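Local coordinates for protein ATP-dependent Clp protease proteolytic subunit (Listeria monocytogenes, PDB 4JCQ) that probably degrades proteins as the serine peptidase of an ATP-dependent protease whose fourteen subunits form two stacked heptameric rings around a central cavity, at residues I57-H63 / V89-G93; D68-I74 / T95-A100; V64-D68 / M139-I143. One frame throughout, in Å; residues are numbered along the deposited sequence.

Interaction 1 opens at I57, on strand 53-59, and runs on into the loop after it. Residues 64-68 follow and open interaction 3. D68 then starts the first segment of interaction 2 on the same helix 64-76. Further on, 89-93 closes interaction 1 and 95-100 closes interaction 2, both using helix 92-97. Interaction 3 closes last, at 139-143 on helix 133-151. Interaction 2 is nested in the loop of interaction 3, and interaction 1 crosses both. The contacts join the central sheet, helix 64-76, the turn with the predicted nucleophile and helix 133-151. Interactions 1 and 2 also touch through I57 and Y97. Interactions 2 and 3 share D68 and touch the same neighbouring subunit.

Interaction 1 of 3, residues I57-H63 / V89-G93; sequences INSQGGH and VASAG
The active-site turn around S91, the predicted nucleophile, packs against the glycine loop Q60-G62. One parallel strand bond leads into it. A90 N donates to S59 O at 2.9 Å, and V89 CA adds a CA-H...O contact to the same oxygen at 3.4 Å. Beyond this pair the chains stay close without a second direct bond. G61 lies against the turn, its CA 3.7 Å from G93 N, and its backbone (phi 106°) follows a path suited to a residue with no side chain. S59 OG receives G61 N at 3.1 Å, which makes an ST turn, and it is also bonded to G28 O. Two waters link the chains. One accepts from both G62 N, at 2.8 Å, and A92 N, at 3.1 Å. Two backbone N-H groups converging on one oxygen beside the nucleophile are consistent with the oxyanion hole of the ClpP family. The other water donates to Q60 O and to S91 OG, at 2.7 Å for the latter. S91 itself has a positive phi (57°), as it turns from strand 88-90 into helix 92-97. Its OG is bonded to the backbone O of H116, the other predicted catalytic residue, which is consistent with the inactive triad described for this protein. Q60 OE1 bonds Q32 NE2 of a neighbouring subunit. On the side of I57 and V89, V89 CG2 lies 3.7 Å from I57 O. I57 also reaches I96 and Y97 of helix 92-97. V89 packs on Y97 as well, and on Y113 of strand 111-114.

Interaction 2 of 3, residues D68-I74 / T95-A100; sequences DTIHDMI and TIYLAA
H71 reaches across from helix 64-76 to T95 and A99. Its CB lies 4.1 Å from T95 O. CG stands anti to the backbone N (chi1 171°), which sends the ring toward the second segment, with A99 CB 3.9 Å from CG. CD2 meets T95 O at 3.1 Å, at the ring edge and in its plane, and A99 CB at 3.5 Å. ND1 donates to D72 OD2 at 2.8 Å, on the anti side of that carboxylate, and this oxygen lies in the ring plane. At the tip, NE2 is 2.8 Å from a water that donates to L98 O. Next to the ring the contact is apolar. I70 CG2 meets I96 CG2 at 3.7 Å. The I74 and I96 side chains cross at about a right angle, with CD1 of I74 against CG2 of I96. I74 CG2 lies 3.7 Å from A99 CB. The contact joins helix 64-76 to the end of helix 92-97 and the turn after it. D72 OD1 in turn bonds N110 N of a neighbouring subunit. Both ring nitrogens are thus satisfied and the imidazole is fixed in rotation. The nearby carboxylate would probably make the ring more basic.

Interaction 3 of 3, residues V64-D68 / M139-I143; sequences VEAGD and MRERI
V64 on helix 64-76 meets three side chains of helix 133-151: M139, R142 and I143. Its two methyls share the work. CG1 stands between the backbone N and the carbonyl carbon, the crowded position, and meets M139 CE at 3.9 Å. Here the two side chains reach toward each other tip to tip, with M139 bent at its last torsion. CG2 lies 3.9 Å from I143 CD1. The same methyl comes within 3.8 Å of R142 NH1, at the edge of the guanidinium and near its plane. One face of that group is backed by I143 CG1 from its own helix. R142 is extended as far as CD, then bends (chi3 59°), which turns its end group to D68. The two form a salt bridge from opposite directions. R142 NH2 donates to D68 OD2 at 3.1 Å in a nearly straight bond. The oxygen lies in the guanidinium plane but is met from above the plane of its own carboxylate. NH1 sits 2.8 Å from D68 OD1, yet this bond is bent and weak. The two flat groups are 77° apart, so this is not a flat, side-by-side pairing. Helix 133-151 is probably the long handle helix of the ClpP fold, and helix 64-76 belongs to the globular body. The axes of the two short segments approach to 13.0 Å, 29° from parallel. At that distance the backbones do not touch, and side chains alone bridge the gap. At the seam between subunits, R142 NH2 also bonds N110 OD1 of a neighbouring subunit. R112 of the same subunit packs on M139. I143 turns in toward Q117, about 8 Å from the predicted nucleophile S91, side chain to side chain.

Interaction 1 of 3, residues I57-H63 / V89-G93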
loop_
_atom_site.group_PDB
_atom_site.type_symbol
_atom_site.label_atom_id
_atom_site.label_comp_id
_atom_site.label_asym_id
_atom_site.label_seq_id
_atom_site.Cartn_x
_atom_site.Cartn_y
_atom_site.Cartn_z
ATOM N N ILE H 57 21.122 -15.503 -9.120
ATOM C CA ILE H 57 21.303 -14.146 -9.641
ATOM C C ILE H 57 20.812 -14.026 -11.083
ATOM O O ILE H 57 21.301 -14.721 -11.980
ATOM C CB ILE H 57 22.779 -13.675 -9.567
ATOM C CG1 ILE H 57 23.322 -13.804 -8.142
ATOM C CG2 ILE H 57 22.906 -12.233 -10.055
ATOM C CD1 ILE H 57 24.834 -13.794 -8.043
ATOM N N ASN H 58 19.833 -13.145 -11.277
ATOM C CA ASN H 58 19.362 -12.738 -12.595
ATOM C C ASN H 58 19.354 -11.216 -12.617
ATOM O O ASN H 58 18.393 -10.592 -12.171
ATOM C CB ASN H 58 17.952 -13.297 -12.865
ATOM C CG ASN H 58 17.417 -12.933 -14.247
ATOM O OD1 ASN H 58 17.760 -11.897 -14.815
ATOM N ND2 ASN H 58 16.550 -13.782 -14.784
ATOM N N SER H 59 20.434 -10.616 -13.115
ATOM C CA SER H 59 20.573 -9.164 -13.060
ATOM C C SER H 59 21.394 -8.569 -14.194
ATOM O O SER H 59 22.472 -9.061 -14.524
ATOM C CB SER H 59 21.173 -8.724 -11.721
ATOM O OG SER H 59 21.240 -7.309 -11.655
ATOM N N GLN H 60 20.864 -7.484 -14.750
ATOM C CA GLN H 60 21.521 -6.685 -15.775
ATOM C C GLN H 60 22.548 -5.721 -15.168
ATOM O O GLN H 60 23.289 -5.054 -15.892
ATOM C CB GLN H 60 20.465 -5.904 -16.578
ATOM C CG GLN H 60 19.658 -4.876 -15.775
ATOM C CD GLN H 60 18.401 -5.433 -15.108
ATOM O OE1 GLN H 60 18.364 -6.577 -14.633
ATOM N NE2 GLN H 60 17.358 -4.606 -15.056
ATOM N N GLY H 61 22.580 -5.653 -13.839
ATOM C CA GLY H 61 23.453 -4.726 -13.122
ATOM C C GLY H 61 22.675 -3.569 -12.523
ATOM O O GLY H 61 21.475 -3.683 -12.264
ATOM N N GLY H 62 23.364 -2.454 -12.304
ATOM C CA GLY H 62 22.749 -1.263 -11.730
ATOM C C GLY H 62 23.779 -0.302 -11.168
ATOM O O GLY H 62 24.657 0.169 -11.892
ATOM N N HIS H 63 23.673 -0.022 -9.871
ATOM C CA HIS H 63 24.529 0.960 -9.205
ATOM C C HIS H 63 25.739 0.310 -8.594
ATOM O O HIS H 63 25.615 -0.647 -7.824
ATOM C CB HIS H 63 23.735 1.716 -8.142
ATOM C CG HIS H 63 22.597 2.539 -8.700
ATOM N ND1 HIS H 63 21.424 1.995 -9.077
ATOM C CD2 HIS H 63 22.484 3.909 -8.929
ATOM C CE1 HIS H 63 20.604 2.962 -9.528
ATOM N NE2 HIS H 63 21.253 4.134 -9.437
ATOM N N VAL H 89 23.550 -12.299 -16.299
ATOM C CA VAL H 89 24.382 -11.760 -15.228
ATOM C C VAL H 89 25.341 -10.773 -15.879
ATOM O O VAL H 89 26.221 -11.171 -16.648
ATOM C CB VAL H 89 25.184 -12.862 -14.495
ATOM C CG1 VAL H 89 26.003 -12.266 -13.354
ATOM C CG2 VAL H 89 24.266 -13.960 -13.970
ATOM N N ALA H 90 25.158 -9.487 -15.591
ATOM C CA ALA H 90 25.944 -8.448 -16.254
ATOM C C ALA H 90 26.362 -7.321 -15.320
ATOM O O ALA H 90 25.652 -6.997 -14.365
ATOM C CB ALA H 90 25.178 -7.883 -17.444
ATOM N N SER H 91 27.522 -6.733 -15.620
ATOM C CA SER H 91 27.990 -5.502 -14.977
ATOM C C SER H 91 28.090 -5.629 -13.453
ATOM O O SER H 91 28.854 -6.458 -12.958
ATOM C CB SER H 91 27.122 -4.312 -15.408
ATOM O OG SER H 91 27.075 -4.222 -16.826
ATOM N N ALA H 92 27.325 -4.826 -12.712
ATOM C CA ALA H 92 27.320 -4.915 -11.245
ATOM C C ALA H 92 26.872 -6.298 -10.766
ATOM O O ALA H 92 27.278 -6.753 -9.695
ATOM C CB ALA H 92 26.447 -3.826 -10.637
ATOM N N GLY H 93 26.033 -6.957 -11.567
ATOM C CA GLY H 93 25.621 -8.336 -11.303
ATOM C C GLY H 93 26.778 -9.322 -11.380
ATOM O O GLY H 93 26.824 -10.293 -10.622
HETATM O O HOH W 1 24.788 -4.083 -18.161
HETATM O O HOH W 2 25.879 -2.144 -13.396
#

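Interaction 2 of 3, residues D68-I74 / T95-A100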
loop_
_atom_site.group_PDB
_atom_site.type_symbol
_atom_site.label_atom_id
_atom_site.label_comp_id
_atom_site.label_asym_id
_atom_site.label_seq_id
_atom_site.Cartn_x
_atom_site.Cartn_y
_atom_site.Cartn_z
ATOM N N ASP H 68 28.909 -3.242 -4.825
ATOM C CA ASP H 68 30.054 -3.346 -3.917
ATOM C C ASP H 68 29.647 -3.853 -2.534
ATOM O O ASP H 68 30.325 -4.704 -1.954
ATOM C CB ASP H 68 30.770 -1.995 -3.797
ATOM C CG ASP H 68 31.566 -1.635 -5.042
ATOM O OD1 ASP H 68 31.793 -0.428 -5.274
ATOM O OD2 ASP H 68 31.970 -2.552 -5.792
ATOM N N THR H 69 28.538 -3.326 -2.017
ATOM C CA THR H 69 28.008 -3.738 -0.717
ATOM C C THR H 69 27.617 -5.216 -0.704
ATOM O O THR H 69 28.014 -5.954 0.197
ATOM C CB THR H 69 26.825 -2.845 -0.271
ATOM O OG1 THR H 69 27.316 -1.539 0.050
ATOM C CG2 THR H 69 26.134 -3.413 0.966
ATOM N N ILE H 70 26.857 -5.645 -1.711
ATOM C CA ILE H 70 26.424 -7.045 -1.802
ATOM C C ILE H 70 27.626 -7.984 -1.959
ATOM O O ILE H 70 27.705 -9.010 -1.281
ATOM C CB ILE H 70 25.391 -7.266 -2.929
ATOM C CG1 ILE H 70 24.130 -6.435 -2.660
ATOM C CG2 ILE H 70 25.029 -8.741 -3.046
ATOM C CD1 ILE H 70 23.221 -6.267 -3.860
ATOM N N HIS H 71 28.556 -7.617 -2.840
ATOM C CA HIS H 71 29.813 -8.356 -3.016
ATOM C C HIS H 71 30.524 -8.550 -1.702
ATOM O O HIS H 71 30.880 -9.677 -1.342
ATOM C CB HIS H 71 30.719 -7.634 -4.015
ATOM C CG HIS H 71 32.123 -8.200 -4.098
ATOM N ND1 HIS H 71 33.078 -7.908 -3.194
ATOM C CD2 HIS H 71 32.714 -9.051 -5.031
ATOM C CE1 HIS H 71 34.218 -8.546 -3.522
ATOM N NE2 HIS H 71 33.995 -9.244 -4.647
ATOM N N ASP H 72 30.730 -7.453 -0.975
ATOM C CA ASP H 72 31.471 -7.480 0.286
ATOM C C ASP H 72 30.721 -8.194 1.411
ATOM O O ASP H 72 31.341 -8.858 2.241
ATOM C CB ASP H 72 31.873 -6.065 0.712
ATOM C CG ASP H 72 33.037 -5.513 -0.100
ATOM O OD1 ASP H 72 33.453 -4.366 0.166
ATOM O OD2 ASP H 72 33.539 -6.216 -1.005
ATOM N N MET H 73 29.395 -8.069 1.430
ATOM C CA MET H 73 28.573 -8.761 2.431
ATOM C C MET H 73 28.625 -10.278 2.260
ATOM O O MET H 73 28.630 -11.019 3.248
ATOM C CB MET H 73 27.120 -8.270 2.404
ATOM C CG MET H 73 26.896 -6.898 3.036
ATOM S SD MET H 73 27.401 -6.739 4.766
ATOM C CE MET H 73 26.495 -8.075 5.536
ATOM N N ILE H 74 28.666 -10.727 1.005
ATOM C CA ILE H 74 28.826 -12.146 0.678
ATOM C C ILE H 74 30.131 -12.696 1.259
ATOM O O ILE H 74 30.140 -13.768 1.863
ATOM C CB ILE H 74 28.747 -12.391 -0.851
ATOM C CG1 ILE H 74 27.295 -12.288 -1.334
ATOM C CG2 ILE H 74 29.326 -13.751 -1.227
ATOM C CD1 ILE H 74 27.146 -12.120 -2.833
ATOM N N THR H 95 29.939 -8.480 -10.718
ATOM C CA THR H 95 30.732 -8.176 -9.528
ATOM C C THR H 95 30.217 -8.969 -8.323
ATOM O O THR H 95 31.004 -9.552 -7.573
ATOM C CB THR H 95 30.734 -6.660 -9.243
ATOM O OG1 THR H 95 31.220 -5.968 -10.400
ATOM C CG2 THR H 95 31.627 -6.321 -8.049
ATOM N N ILE H 96 28.896 -8.999 -8.161
ATOM C CA ILE H 96 28.247 -9.780 -7.105
ATOM C C ILE H 96 28.502 -11.277 -7.292
ATOM O O ILE H 96 28.905 -11.965 -6.354
ATOM C CB ILE H 96 26.727 -9.502 -7.054
ATOM C CG1 ILE H 96 26.468 -8.076 -6.558
ATOM C CG2 ILE H 96 26.014 -10.519 -6.168
ATOM C CD1 ILE H 96 25.083 -7.551 -6.872
ATOM N N TYR H 97 28.273 -11.764 -8.510
ATOM C CA TYR H 97 28.478 -13.171 -8.856
ATOM C C TYR H 97 29.885 -13.649 -8.493
ATOM O O TYR H 97 30.059 -14.743 -7.944
ATOM C CB TYR H 97 28.199 -13.386 -10.352
ATOM C CG TYR H 97 28.284 -14.826 -10.806
ATOM C CD1 TYR H 97 27.167 -15.661 -10.761
ATOM C CD2 TYR H 97 29.484 -15.353 -11.288
ATOM C CE1 TYR H 97 27.244 -16.983 -11.177
ATOM C CE2 TYR H 97 29.571 -16.673 -11.705
ATOM C CZ TYR H 97 28.453 -17.483 -11.646
ATOM O OH TYR H 97 28.547 -18.790 -12.061
ATOM N N LEU H 98 30.878 -12.808 -8.777
ATOM C CA LEU H 98 32.280 -13.148 -8.559
ATOM C C LEU H 98 32.742 -13.048 -7.101
ATOM O O LEU H 98 33.909 -13.313 -6.805
ATOM C CB LEU H 98 33.182 -12.306 -9.474
ATOM C CG LEU H 98 33.097 -12.573 -10.982
ATOM C CD1 LEU H 98 33.946 -11.571 -11.747
ATOM C CD2 LEU H 98 33.503 -13.998 -11.335
ATOM N N ALA H 99 31.834 -12.678 -6.198
ATOM C CA ALA H 99 32.134 -12.654 -4.760
ATOM C C ALA H 99 32.330 -14.060 -4.190
ATOM O O ALA H 99 33.074 -14.247 -3.228
ATOM C CB ALA H 99 31.043 -11.922 -3.993
ATOM N N ALA H 100 31.654 -15.040 -4.784
ATOM C CA ALA H 100 31.790 -16.433 -4.371
ATOM C C ALA H 100 33.100 -17.018 -4.891
ATOM O O ALA H 100 33.594 -16.608 -5.949
ATOM C CB ALA H 100 30.608 -17.250 -4.867
HETATM O O HOH W 3 35.544 -11.271 -5.694
#

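Interaction 3 of 3, residues V64-D68 / M139-I143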
loop_
_atom_site.group_PDB
_atom_site.type_symbol
_atom_site.label_atom_id
_atom_site.label_comp_id
_atom_site.label_asym_id
_atom_site.label_seq_id
_atom_site.Cartn_x
_atom_site.Cartn_y
_atom_site.Cartn_z
ATOM N N VAL H 64 26.916 0.835 -8.930
ATOM C CA VAL H 64 28.199 0.259 -8.505
ATOM C C VAL H 64 28.324 0.089 -6.983
ATOM O O VAL H 64 28.755 -0.964 -6.508
ATOM C CB VAL H 64 29.411 1.036 -9.099
ATOM C CG1 VAL H 64 29.364 2.517 -8.732
ATOM C CG2 VAL H 64 30.736 0.409 -8.675
ATOM N N GLU H 65 27.922 1.112 -6.228
ATOM C CA GLU H 65 28.063 1.107 -4.770
ATOM C C GLU H 65 27.174 0.057 -4.097
ATOM O O GLU H 65 27.542 -0.511 -3.065
ATOM C CB GLU H 65 27.814 2.508 -4.184
ATOM C CG GLU H 65 26.365 2.991 -4.202
ATOM C CD GLU H 65 25.898 3.514 -5.554
ATOM O OE1 GLU H 65 26.714 3.617 -6.498
ATOM O OE2 GLU H 65 24.696 3.828 -5.672
ATOM N N ALA H 66 26.009 -0.196 -4.691
ATOM C CA ALA H 66 25.108 -1.243 -4.224
ATOM C C ALA H 66 25.686 -2.625 -4.522
ATOM O O ALA H 66 25.576 -3.537 -3.704
ATOM C CB ALA H 66 23.740 -1.088 -4.866
ATOM N N GLY H 67 26.296 -2.767 -5.698
ATOM C CA GLY H 67 26.981 -4.001 -6.079
ATOM C C GLY H 67 28.168 -4.293 -5.176
ATOM O O GLY H 67 28.400 -5.446 -4.804
ATOM N N ASP H 68 28.909 -3.242 -4.825
ATOM C CA ASP H 68 30.054 -3.346 -3.917
ATOM C C ASP H 68 29.647 -3.853 -2.534
ATOM O O ASP H 68 30.325 -4.704 -1.954
ATOM C CB ASP H 68 30.770 -1.995 -3.797
ATOM C CG ASP H 68 31.566 -1.635 -5.042
ATOM O OD1 ASP H 68 31.793 -0.428 -5.274
ATOM O OD2 ASP H 68 31.970 -2.552 -5.792
ATOM N N MET H 139 37.844 3.879 -10.139
ATOM C CA MET H 139 36.745 2.915 -10.057
ATOM C C MET H 139 36.980 1.745 -11.007
ATOM O O MET H 139 36.861 0.586 -10.610
ATOM C CB MET H 139 35.414 3.599 -10.388
ATOM C CG MET H 139 34.181 2.718 -10.249
ATOM S SD MET H 139 32.684 3.477 -10.920
ATOM C CE MET H 139 32.401 4.811 -9.759
ATOM N N ARG H 140 37.325 2.063 -12.254
ATOM C CA ARG H 140 37.587 1.048 -13.272
ATOM C C ARG H 140 38.749 0.134 -12.893
ATOM O O ARG H 140 38.644 -1.085 -13.026
ATOM C CB ARG H 140 37.829 1.699 -14.642
ATOM C CG ARG H 140 38.057 0.713 -15.784
ATOM C CD ARG H 140 36.909 -0.286 -15.928
ATOM N NE ARG H 140 35.639 0.372 -16.231
ATOM C CZ ARG H 140 35.226 0.694 -17.454
ATOM N NH1 ARG H 140 34.058 1.298 -17.616
ATOM N NH2 ARG H 140 35.976 0.417 -18.513
ATOM N N GLU H 141 39.845 0.725 -12.416
ATOM C CA GLU H 141 41.013 -0.038 -11.973
ATOM C C GLU H 141 40.664 -1.000 -10.832
ATOM O O GLU H 141 41.084 -2.158 -10.843
ATOM C CB GLU H 141 42.154 0.898 -11.559
ATOM C CG GLU H 141 42.815 1.625 -12.723
ATOM C CD GLU H 141 43.855 2.646 -12.291
ATOM O OE1 GLU H 141 44.441 3.299 -13.179
ATOM O OE2 GLU H 141 44.089 2.801 -11.072
ATOM N N ARG H 142 39.886 -0.514 -9.867
ATOM C CA ARG H 142 39.447 -1.322 -8.726
ATOM C C ARG H 142 38.611 -2.526 -9.173
ATOM O O ARG H 142 38.870 -3.656 -8.759
ATOM C CB ARG H 142 38.664 -0.459 -7.727
ATOM C CG ARG H 142 38.179 -1.203 -6.488
ATOM C CD ARG H 142 37.408 -0.298 -5.534
ATOM N NE ARG H 142 36.228 0.312 -6.154
ATOM C CZ ARG H 142 35.034 -0.270 -6.259
ATOM N NH1 ARG H 142 34.030 0.374 -6.839
ATOM N NH2 ARG H 142 34.833 -1.494 -5.790
ATOM N N ILE H 143 37.620 -2.279 -10.027
ATOM C CA ILE H 143 36.741 -3.342 -10.512
ATOM C C ILE H 143 37.487 -4.313 -11.437
ATOM O O ILE H 143 37.262 -5.526 -11.371
ATOM C CB ILE H 143 35.469 -2.774 -11.185
ATOM C CG1 ILE H 143 34.678 -1.929 -10.176
ATOM C CG2 ILE H 143 34.587 -3.899 -11.718
ATOM C CD1 ILE H 143 33.656 -0.999 -10.796
#